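Local coordinates for protein alpha-amylase (PDB 6M4K) that probably hydrolyses internal alpha-1,4-glucosidic linkages of starch-like polysaccharides, as a calcium-binding, cold-active alpha-amylase of glycoside hydrolase family 13, at residues L22-W27 and Q46-N51; Y72-R77 and N187-W192. All coordinates share one frame; numbering follows the deposited sequence.

Contact 1 (L22-W27 and Q46-N51); sequences LFEWKW and QVSPPN. With SO4 (sulfate ion), chain G.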
loop_
_atom_site.group_PDB
_atom_site.type_symbol
_atom_site.label_atom_id
_atom_site.label_comp_id
_atom_site.label_asym_id
_atom_site.label_seq_id
_atom_site.Cartn_x
_atom_site.Cartn_y
_atom_site.Cartn_z
ATOM N N LEU A 22 -7.183 -3.031 0.720
ATOM C CA LEU A 22 -8.636 -2.876 0.845
ATOM C C LEU A 22 -8.931 -2.349 2.254
ATOM O O LEU A 22 -9.356 -3.064 3.163
ATOM C CB LEU A 22 -9.344 -4.182 0.505
ATOM C CG LEU A 22 -9.196 -4.651 -0.945
ATOM C CD1 LEU A 22 -9.932 -5.974 -1.151
ATOM C CD2 LEU A 22 -9.719 -3.608 -1.920
ATOM N N PHE A 23 -8.676 -1.050 2.417
ATOM C CA PHE A 23 -8.640 -0.398 3.724
ATOM C C PHE A 23 -10.026 -0.413 4.371
ATOM O O PHE A 23 -10.996 0.107 3.803
ATOM C CB PHE A 23 -8.148 1.032 3.494
ATOM C CG PHE A 23 -8.130 1.913 4.717
ATOM C CD1 PHE A 23 -7.449 1.549 5.869
ATOM C CD2 PHE A 23 -8.750 3.163 4.678
ATOM C CE1 PHE A 23 -7.402 2.396 6.978
ATOM C CE2 PHE A 23 -8.707 4.013 5.785
ATOM C CZ PHE A 23 -8.047 3.628 6.929
ATOM N N GLU A 24 -10.121 -1.034 5.547
ATOM C CA GLU A 24 -11.348 -1.142 6.334
ATOM C C GLU A 24 -12.439 -1.970 5.664
ATOM O O GLU A 24 -13.583 -1.984 6.151
ATOM C CB GLU A 24 -11.896 0.217 6.796
ATOM C CG GLU A 24 -11.064 0.901 7.871
ATOM C CD GLU A 24 -11.407 0.462 9.288
ATOM O OE1 GLU A 24 -12.143 -0.534 9.477
ATOM O OE2 GLU A 24 -10.941 1.128 10.228
ATOM N N TRP A 25 -12.138 -2.696 4.591
ATOM C CA TRP A 25 -13.129 -3.614 4.044
ATOM C C TRP A 25 -13.387 -4.768 5.013
ATOM O O TRP A 25 -12.457 -5.295 5.654
ATOM C CB TRP A 25 -12.671 -4.189 2.707
ATOM C CG TRP A 25 -12.723 -3.232 1.548
ATOM C CD1 TRP A 25 -12.372 -1.900 1.540
ATOM C CD2 TRP A 25 -13.135 -3.541 0.212
ATOM N NE1 TRP A 25 -12.540 -1.376 0.275
ATOM C CE2 TRP A 25 -13.023 -2.359 -0.552
ATOM C CE3 TRP A 25 -13.597 -4.704 -0.418
ATOM C CZ2 TRP A 25 -13.357 -2.311 -1.906
ATOM C CZ3 TRP A 25 -13.932 -4.647 -1.758
ATOM C CH2 TRP A 25 -13.804 -3.469 -2.485
ATOM N N LYS A 26 -14.652 -5.184 5.088
ATOM C CA LYS A 26 -15.029 -6.371 5.847
ATOM C C LYS A 26 -14.553 -7.642 5.144
ATOM O O LYS A 26 -14.386 -7.686 3.920
ATOM C CB LYS A 26 -16.551 -6.454 6.002
ATOM C CG LYS A 26 -17.153 -5.393 6.912
ATOM C CD LYS A 26 -18.654 -5.618 7.125
ATOM C CE LYS A 26 -19.431 -5.452 5.831
ATOM N NZ LYS A 26 -20.902 -5.396 6.124
ATOM N N TRP A 27 -14.366 -8.698 5.942
ATOM C CA TRP A 27 -13.884 -9.960 5.388
ATOM C C TRP A 27 -14.838 -10.522 4.341
ATOM O O TRP A 27 -14.401 -11.066 3.319
ATOM C CB TRP A 27 -13.633 -10.984 6.489
ATOM C CG TRP A 27 -12.761 -10.531 7.623
ATOM C CD1 TRP A 27 -12.856 -10.938 8.911
ATOM C CD2 TRP A 27 -11.647 -9.610 7.582
ATOM N NE1 TRP A 27 -11.900 -10.337 9.684
ATOM C CE2 TRP A 27 -11.142 -9.515 8.895
ATOM C CE3 TRP A 27 -11.053 -8.835 6.578
ATOM C CZ2 TRP A 27 -10.063 -8.689 9.230
ATOM C CZ3 TRP A 27 -9.987 -8.018 6.910
ATOM C CH2 TRP A 27 -9.504 -7.953 8.225
ATOM N N GLN A 46 -3.771 -6.434 0.955
ATOM C CA GLN A 46 -3.423 -6.083 2.323
ATOM C C GLN A 46 -4.707 -5.785 3.085
ATOM O O GLN A 46 -5.507 -4.946 2.654
ATOM C CB GLN A 46 -2.540 -4.842 2.336
ATOM C CG GLN A 46 -2.054 -4.444 3.704
ATOM C CD GLN A 46 -1.274 -3.168 3.660
ATOM O OE1 GLN A 46 -0.293 -3.062 2.917
ATOM N NE2 GLN A 46 -1.699 -2.170 4.432
ATOM N N VAL A 47 -4.909 -6.466 4.207
ATOM C CA VAL A 47 -6.126 -6.335 5.004
ATOM C C VAL A 47 -5.825 -5.542 6.270
ATOM O O VAL A 47 -4.722 -5.604 6.827
ATOM C CB VAL A 47 -6.738 -7.713 5.336
ATOM C CG1 VAL A 47 -7.042 -8.483 4.067
ATOM C CG2 VAL A 47 -5.839 -8.521 6.286
ATOM N N SER A 48 -6.838 -4.807 6.746
ATOM C CA SER A 48 -6.707 -4.009 7.958
ATOM C C SER A 48 -6.439 -4.915 9.164
ATOM O O SER A 48 -6.745 -6.112 9.128
ATOM C CB SER A 48 -7.996 -3.208 8.181
ATOM O OG SER A 48 -8.076 -2.107 7.286
ATOM N N PRO A 49 -5.873 -4.370 10.249
ATOM C CA PRO A 49 -5.498 -5.220 11.401
ATOM C C PRO A 49 -6.654 -6.105 11.827
ATOM O O PRO A 49 -7.755 -5.607 12.107
ATOM C CB PRO A 49 -5.117 -4.197 12.483
ATOM C CG PRO A 49 -4.560 -3.035 11.684
ATOM C CD PRO A 49 -5.439 -2.972 10.448
ATOM N N PRO A 50 -6.459 -7.428 11.846
ATOM C CA PRO A 50 -7.577 -8.351 12.065
ATOM C C PRO A 50 -7.664 -8.854 13.496
ATOM O O PRO A 50 -8.597 -9.596 13.825
ATOM C CB PRO A 50 -7.233 -9.504 11.118
ATOM C CG PRO A 50 -5.733 -9.557 11.214
ATOM C CD PRO A 50 -5.292 -8.117 11.262
ATOM N N ASN A 51 -6.682 -8.516 14.329
ATOM C CA ASN A 51 -6.695 -8.927 15.724
ATOM C C ASN A 51 -7.647 -8.036 16.525
ATOM O O ASN A 51 -8.136 -7.008 16.044
ATOM C CB ASN A 51 -5.295 -8.809 16.311
ATOM C CG ASN A 51 -4.796 -7.399 16.264
ATOM O OD1 ASN A 51 -4.528 -6.874 15.182
ATOM N ND2 ASN A 51 -4.702 -6.752 17.413
HETATM S S SO4 G . -20.931 -8.941 7.503
HETATM O O1 SO4 G . -19.935 -8.982 8.562
HETATM O O2 SO4 G . -20.224 -8.948 6.234
HETATM O O3 SO4 G . -21.683 -7.692 7.592
HETATM O O4 SO4 G . -21.815 -10.100 7.611
HETATM O O HOH W 1 -9.494 -4.756 5.474
HETATM O O HOH W 2 -10.808 -10.295 12.417
#

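Contact 2 (Y72-R77 and N187-W192); sequences YTMNSR and NRLIGW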
loop_
_atom_site.group_PDB
_atom_site.type_symbol
_atom_site.label_atom_id
_atom_site.label_comp_id
_atom_site.label_asym_id
_atom_site.label_seq_id
_atom_site.Cartn_x
_atom_site.Cartn_y
_atom_site.Cartn_z
ATOM N N TYR A 72 -4.546 -10.701 20.781
ATOM C CA TYR A 72 -4.281 -11.349 19.502
ATOM C C TYR A 72 -5.366 -12.351 19.118
ATOM O O TYR A 72 -5.146 -13.188 18.233
ATOM C CB TYR A 72 -2.872 -11.947 19.479
ATOM C CG TYR A 72 -1.812 -10.921 19.825
ATOM C CD1 TYR A 72 -1.461 -9.915 18.924
ATOM C CD2 TYR A 72 -1.170 -10.941 21.058
ATOM C CE1 TYR A 72 -0.503 -8.965 19.250
ATOM C CE2 TYR A 72 -0.214 -10.000 21.389
ATOM C CZ TYR A 72 0.133 -9.016 20.484
ATOM O OH TYR A 72 1.087 -8.085 20.828
ATOM N N THR A 73 -6.543 -12.280 19.748
ATOM C CA THR A 73 -7.683 -12.974 19.169
ATOM C C THR A 73 -8.071 -12.290 17.860
ATOM O O THR A 73 -7.539 -11.237 17.510
ATOM C CB THR A 73 -8.862 -13.024 20.140
ATOM O OG1 THR A 73 -9.468 -11.726 20.244
ATOM C CG2 THR A 73 -8.393 -13.492 21.513
ATOM N N MET A 74 -8.990 -12.900 17.120
ATOM C CA MET A 74 -9.198 -12.552 15.719
ATOM C C MET A 74 -10.622 -12.110 15.411
ATOM O O MET A 74 -11.158 -12.391 14.338
ATOM C CB MET A 74 -8.740 -13.692 14.817
ATOM C CG MET A 74 -7.216 -13.805 14.774
ATOM S SD MET A 74 -6.463 -12.407 13.911
ATOM C CE MET A 74 -7.006 -12.807 12.252
ATOM N N ASN A 75 -11.235 -11.370 16.328
ATOM C CA ASN A 75 -12.526 -10.731 16.094
ATOM C C ASN A 75 -12.291 -9.226 16.048
ATOM O O ASN A 75 -11.845 -8.641 17.041
ATOM C CB ASN A 75 -13.480 -11.089 17.230
ATOM C CG ASN A 75 -14.930 -10.790 16.909
ATOM O OD1 ASN A 75 -15.314 -10.599 15.756
ATOM N ND2 ASN A 75 -15.759 -10.769 17.947
ATOM N N SER A 76 -12.552 -8.614 14.889
ATOM C CA SER A 76 -12.230 -7.220 14.619
ATOM C C SER A 76 -13.429 -6.548 13.960
ATOM O O SER A 76 -14.436 -7.185 13.631
ATOM C CB SER A 76 -11.030 -7.116 13.668
ATOM O OG SER A 76 -11.394 -7.544 12.362
ATOM N N ARG A 77 -13.281 -5.253 13.693
ATOM C CA ARG A 77 -14.334 -4.531 12.988
ATOM C C ARG A 77 -14.658 -5.162 11.643
ATOM O O ARG A 77 -15.806 -5.121 11.195
ATOM C CB ARG A 77 -13.919 -3.080 12.791
ATOM C CG ARG A 77 -15.022 -2.232 12.180
ATOM C CD ARG A 77 -14.635 -0.782 12.024
ATOM N NE ARG A 77 -15.816 -0.009 11.646
ATOM C CZ ARG A 77 -15.965 1.292 11.881
ATOM N NH1 ARG A 77 -15.006 2.002 12.456
ATOM N NH2 ARG A 77 -17.118 1.880 11.557
ATOM N N ASN A 187 2.181 -16.860 13.613
ATOM C CA ASN A 187 2.169 -18.251 13.169
ATOM C C ASN A 187 0.764 -18.824 13.074
ATOM O O ASN A 187 0.501 -19.684 12.226
ATOM C CB ASN A 187 3.026 -19.112 14.100
ATOM C CG ASN A 187 4.490 -19.016 13.768
ATOM O OD1 ASN A 187 4.838 -18.760 12.618
ATOM N ND2 ASN A 187 5.359 -19.222 14.763
ATOM N N ARG A 188 -0.138 -18.403 13.960
ATOM C CA ARG A 188 -1.517 -18.858 13.865
ATOM C C ARG A 188 -2.123 -18.417 12.543
ATOM O O ARG A 188 -2.767 -19.206 11.842
ATOM C CB ARG A 188 -2.312 -18.318 15.062
ATOM C CG ARG A 188 -3.776 -18.731 15.119
ATOM C CD ARG A 188 -4.383 -18.565 16.535
ATOM N NE ARG A 188 -3.617 -17.642 17.363
ATOM C CZ ARG A 188 -4.010 -16.408 17.668
ATOM N NH1 ARG A 188 -5.178 -15.958 17.227
ATOM N NH2 ARG A 188 -3.236 -15.625 18.407
ATOM N N LEU A 189 -1.850 -17.170 12.153
ATOM C CA LEU A 189 -2.394 -16.660 10.901
ATOM C C LEU A 189 -1.741 -17.332 9.698
ATOM O O LEU A 189 -2.438 -17.687 8.735
ATOM C CB LEU A 189 -2.269 -15.138 10.857
ATOM C CG LEU A 189 -3.406 -14.361 11.541
ATOM C CD1 LEU A 189 -3.681 -14.812 12.979
ATOM C CD2 LEU A 189 -3.109 -12.877 11.500
ATOM N N ILE A 190 -0.421 -17.540 9.742
ATOM C CA ILE A 190 0.247 -18.282 8.676
ATOM C C ILE A 190 -0.368 -19.669 8.540
ATOM O O ILE A 190 -0.637 -20.137 7.427
ATOM C CB ILE A 190 1.761 -18.347 8.943
ATOM C CG1 ILE A 190 2.396 -16.972 8.760
ATOM C CG2 ILE A 190 2.429 -19.350 8.003
ATOM C CD1 ILE A 190 3.814 -16.893 9.300
ATOM N N GLY A 191 -0.666 -20.316 9.671
ATOM C CA GLY A 191 -1.241 -21.648 9.607
ATOM C C GLY A 191 -2.595 -21.685 8.929
ATOM O O GLY A 191 -2.943 -22.671 8.279
ATOM N N TRP A 192 -3.373 -20.610 9.055
ATOM C CA TRP A 192 -4.658 -20.521 8.370
ATOM C C TRP A 192 -4.527 -20.216 6.883
ATOM O O TRP A 192 -5.506 -20.372 6.145
ATOM C CB TRP A 192 -5.528 -19.438 9.002
ATOM C CG TRP A 192 -5.861 -19.682 10.441
ATOM C CD1 TRP A 192 -5.715 -20.848 11.143
ATOM C CD2 TRP A 192 -6.388 -18.722 11.362
ATOM N NE1 TRP A 192 -6.129 -20.666 12.442
ATOM C CE2 TRP A 192 -6.549 -19.370 12.601
ATOM C CE3 TRP A 192 -6.748 -17.374 11.256
ATOM C CZ2 TRP A 192 -7.051 -18.718 13.729
ATOM C CZ3 TRP A 192 -7.246 -16.727 12.374
ATOM C CH2 TRP A 192 -7.395 -17.401 13.595
#

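Contact 1 (L22-W27 and Q46-N51)
Ser48 takes the backbone N-H of Glu24 on its hydroxyl oxygen: Glu24 N lies 2.9 Å from Ser48 OG, and the N-H points at it at 157°. A small hydroxyl suits this place, because OG, turned beside its own backbone N and anti to the carbonyl carbon (chi1 -75°), reaches the type II turn from Leu22 to Trp25. At the first residue of that turn, Leu22 N donates to Gln46 O at 3.2 Å, where the two parallel barrel strands end.

The apolar half belongs to Trp27. The six-membered side of its indole crosses Val47 and Pro50 at about right angles, CZ3 lying 3.6 Å from Val47 CB and CZ2 3.5 Å from Pro50 CB. At the ring edge, near its plane, Trp27 CH2 meets Ser48 O at 3.4 Å. The large indole suits this place because it spans from the start of helix 27-39 to Val47, Ser48 and Pro50, and Phe84 of helix 81-93 packs edge-to-face against it.

One water receives the N-H of Ser48 and donates to Leu22 O and Trp25 O; another accepts from Trp27 NE1 at 2.9 Å and donates to Pro50 O.

Farther out, Glu24 forms a salt bridge with Arg66, which also bonds Pro49 O. Lys26, the N-cap residue of helix 27-39, bends at chi3 and brings NZ within 2.8 Å of O3 of a sulfate, probably from the crystallisation liquor; NZ also pairs with Asp374 and bonds Thr372 O. Replacing Lys26 by alanine is likely to leave the Asp374 carboxylate and Thr372 O without this partner.

Several backbone groups at this barrel rim are thus met by Gln46 O, the Ser48 hydroxyl and water, while Trp27 packs its six-membered ring on Val47 and Pro50.

Contact 2 (Y72-R77 and N187-W192)
Polar contact between Tyr72 and Arg188 rests on one backbone oxygen. Arg188 grips Tyr72 O end-on with both terminal nitrogens, NH1 at 2.9 Å and NH2 at 3.1 Å from that oxygen. The acceptor lies almost in the guanidinium plane, yet both donors approach from the same face of the carbonyl: NH1 is tilted 21° from the carbonyl plane, and NH2 stands well above it. The long side chain leaves helix 176-192 with CG anti to the backbone N (chi1 -179°) and bends at chi3, which turns the guanidinium edge to the loop. Arginine suits this place because its paired N-H groups can converge on one acceptor. NH2 also forms a salt bridge with Glu184, one turn earlier on the same helix.

Van der Waals packing centres on Met74, whose flexible thioether chain, bent at chi2 and chi3, fits between unlike neighbours. Past Trp192 it runs in the opposite direction, so that Met74 CG comes within 3.8 Å of Trp192 CZ3. It also reaches tip to tip toward Leu189, Met74 SD lying 3.8 Å from Leu189 CD1 in one of that residue's two conformers, a less certain contact. Phe84 and Glu81 of helix 81-93 touch both Met74 and Trp192.

The contact ties the loop between strand 44-47 and helix 81-93 to the TIM barrel's outer helical layer, the Tyr72 side chain about 12 Å from the calcium ion. Arg188, its charge probably partly balanced by Glu184, is likely to hold the irregular backbone at Tyr72, and Met74 packs the loop against helix 176-192.

In the fold
From the N terminus, the chain leaves barrel strand 19-22, passes through helix 27-39 and returns along strand 44-47; contact 1 closes this first beta-alpha-beta unit at the ends of its two neighbouring parallel strands. The chain then enters the long loop before helix 81-93, where contact 2 opens. Its partner comes 110 residues later, on helix 176-192, after barrel strand 97-102 and the calcium-binding residues Asn105, Arg161 and Asp170. The two closures follow in series, neither nested nor crossed. They touch directly, Pro50 CB meeting Met74 CE at 3.5 Å, and thereby connect the rim of the TIM barrel to its outer helical layer.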